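Local coordinates for Blo t 1 allergen (Blomia tropicalis, PDB 5JT8), which is a mite allergen of the papain-like cysteine protease family, here still carrying its propeptide, and probably cleaves peptide bonds once activated, at residues S184-T188 / V250-M254. Residues are numbered along the deposited sequence; the frame is centred on the assembly and turned at random. Where two conformers were deposited one is given.
Sequences SGYST and VVIYM. With NO3 (nitrate ion), chain G.
Gly185 offers its carbonyl oxygen to the phenol of Tyr253, which reaches across from strand 250-254 and donates a hydrogen bond, OH to O 2.9 Å. The hydroxyl stands 31° off the carbonyl plane and well to one side of the C=O direction.

Tyr186 sits at the N-cap of helix 187-196, with its CA 3.2 Å from Tyr253 OH. Its CB points away from strand 250-254, and the ring's hydroxyl bonds to the backbone N of Asn93 while the ring packs edge-to-face with Tyr96. A nitrate, probably from the crystallisation liquor, lies at the ring's edge, in its plane.

Ser187 opens the helix. Its N-H returns to the same phenol oxygen, N to OH 3.0 Å, through a rather bent bond of 136°. In this conformer, one of two deposited for the side chain, Tyr253 OH thus gives a proton to one peptide group and takes one from the next, which fixes its hydroxyl. The Ser187 side chain, OG beside its own backbone N (chi1 -70°), meets the CG1 methyl of Val251, OG to CG1 3.3 Å; that hydroxyl is bonded to Trp138 O.

Thr188 turns its N-H to the nitrate, with weak bonds to O1, bent, and O2, nearly straight, and rests its side chain on strand 227-230.

Trp138 and the central helix 139-154, whose Ala141 and Val145 touch Val251, border the contact. Trp138 directly follows Cys137, modified here to S-hydroxycysteine and matching the catalytic cysteine of papain relatives. A strand tyrosine pinning a helix start thus joins the helical and beta-rich domains of the papain-like fold, probably beside the active-site cleft.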
loop_
_atom_site.group_PDB
_atom_site.type_symbol
_atom_site.label_atom_id
_atom_site.label_comp_id
_atom_site.label_asym_id
_atom_site.label_seq_id
_atom_site.Cartn_x
_atom_site.Cartn_y
_atom_site.Cartn_z
ATOM N N SER A 184 0.687 -5.010 -12.078
ATOM C CA SER A 184 -0.447 -4.935 -11.182
ATOM C C SER A 184 -0.528 -6.270 -10.468
ATOM O O SER A 184 0.048 -7.255 -10.930
ATOM C CB SER A 184 -1.744 -4.665 -11.936
ATOM O OG SER A 184 -2.150 -5.819 -12.652
ATOM N N GLY A 185 -1.247 -6.320 -9.352
ATOM C CA GLY A 185 -1.322 -7.551 -8.592
ATOM C C GLY A 185 -2.330 -7.538 -7.465
ATOM O O GLY A 185 -3.003 -6.541 -7.212
ATOM N N TYR A 186 -2.428 -8.676 -6.794
ATOM C CA TYR A 186 -3.441 -8.904 -5.786
ATOM C C TYR A 186 -2.757 -9.396 -4.545
ATOM O O TYR A 186 -1.993 -10.349 -4.609
ATOM C CB TYR A 186 -4.468 -9.909 -6.289
ATOM C CG TYR A 186 -5.020 -9.508 -7.631
ATOM C CD1 TYR A 186 -5.997 -8.528 -7.724
ATOM C CD2 TYR A 186 -4.549 -10.084 -8.812
ATOM C CE1 TYR A 186 -6.506 -8.134 -8.945
ATOM C CE2 TYR A 186 -5.058 -9.692 -10.051
ATOM C CZ TYR A 186 -6.037 -8.715 -10.105
ATOM O OH TYR A 186 -6.562 -8.300 -11.308
ATOM N N SER A 187 -2.995 -8.725 -3.424
ATOM C CA SER A 187 -2.385 -9.140 -2.174
ATOM C C SER A 187 -2.942 -10.507 -1.763
ATOM O O SER A 187 -2.267 -11.269 -1.096
ATOM C CB SER A 187 -2.622 -8.095 -1.054
ATOM O OG SER A 187 -1.883 -6.883 -1.248
ATOM N N THR A 188 -4.182 -10.813 -2.139
ATOM C CA THR A 188 -4.755 -12.119 -1.802
ATOM C C THR A 188 -3.951 -13.230 -2.484
ATOM O O THR A 188 -3.657 -14.261 -1.883
ATOM C CB THR A 188 -6.238 -12.241 -2.215
ATOM O OG1 THR A 188 -6.380 -11.820 -3.572
ATOM C CG2 THR A 188 -7.127 -11.370 -1.310
ATOM N N VAL A 250 -3.976 -5.007 8.396
ATOM C CA VAL A 250 -4.712 -5.534 7.257
ATOM C C VAL A 250 -4.321 -4.822 5.962
ATOM O O VAL A 250 -3.947 -3.651 5.981
ATOM C CB VAL A 250 -6.236 -5.406 7.482
ATOM C CG1 VAL A 250 -6.654 -6.203 8.735
ATOM C CG2 VAL A 250 -6.648 -3.945 7.609
ATOM N N VAL A 251 -4.375 -5.552 4.852
ATOM C CA VAL A 251 -4.217 -4.969 3.519
ATOM C C VAL A 251 -5.514 -4.292 3.133
ATOM O O VAL A 251 -6.594 -4.842 3.363
ATOM C CB VAL A 251 -3.883 -6.028 2.441
ATOM C CG1 VAL A 251 -3.796 -5.381 1.052
ATOM C CG2 VAL A 251 -2.601 -6.747 2.775
ATOM N N ILE A 252 -5.410 -3.093 2.573
ATOM C CA ILE A 252 -6.542 -2.443 1.932
ATOM C C ILE A 252 -6.153 -1.999 0.522
ATOM O O ILE A 252 -4.986 -1.817 0.209
ATOM C CB ILE A 252 -7.047 -1.199 2.716
ATOM C CG1 ILE A 252 -5.946 -0.141 2.796
ATOM C CG2 ILE A 252 -7.492 -1.569 4.126
ATOM C CD1 ILE A 252 -6.457 1.253 3.146
ATOM N N TYR A 253 -7.151 -1.851 -0.332
ATOM C CA TYR A 253 -6.950 -1.308 -1.665
ATOM C C TYR A 253 -7.652 0.018 -1.771
ATOM O O TYR A 253 -8.829 0.127 -1.431
ATOM C CB TYR A 253 -7.475 -2.251 -2.729
ATOM C CG TYR A 253 -6.447 -3.233 -3.199
ATOM C CD1 TYR A 253 -6.099 -4.316 -2.416
ATOM C CD2 TYR A 253 -5.812 -3.069 -4.424
ATOM C CE1 TYR A 253 -5.163 -5.216 -2.839
ATOM C CE2 TYR A 253 -4.865 -3.974 -4.858
ATOM C CZ TYR A 253 -4.544 -5.051 -4.058
ATOM O OH TYR A 253 -3.602 -5.966 -4.466
ATOM N N MET A 254 -6.934 1.032 -2.230
ATOM C CA MET A 254 -7.526 2.344 -2.290
ATOM C C MET A 254 -7.060 3.143 -3.504
ATOM O O MET A 254 -6.398 2.622 -4.401
ATOM C CB MET A 254 -7.246 3.097 -0.979
ATOM C CG MET A 254 -5.884 2.848 -0.394
ATOM S SD MET A 254 -4.675 3.867 -1.238
ATOM C CE MET A 254 -5.444 5.475 -1.014
HETATM N N NO3 G . -6.385 -8.025 -2.943
HETATM O O1 NO3 G . -5.522 -7.954 -2.023
HETATM O O2 NO3 G . -6.079 -8.620 -4.007
HETATM O O3 NO3 G . -7.541 -7.513 -2.797
#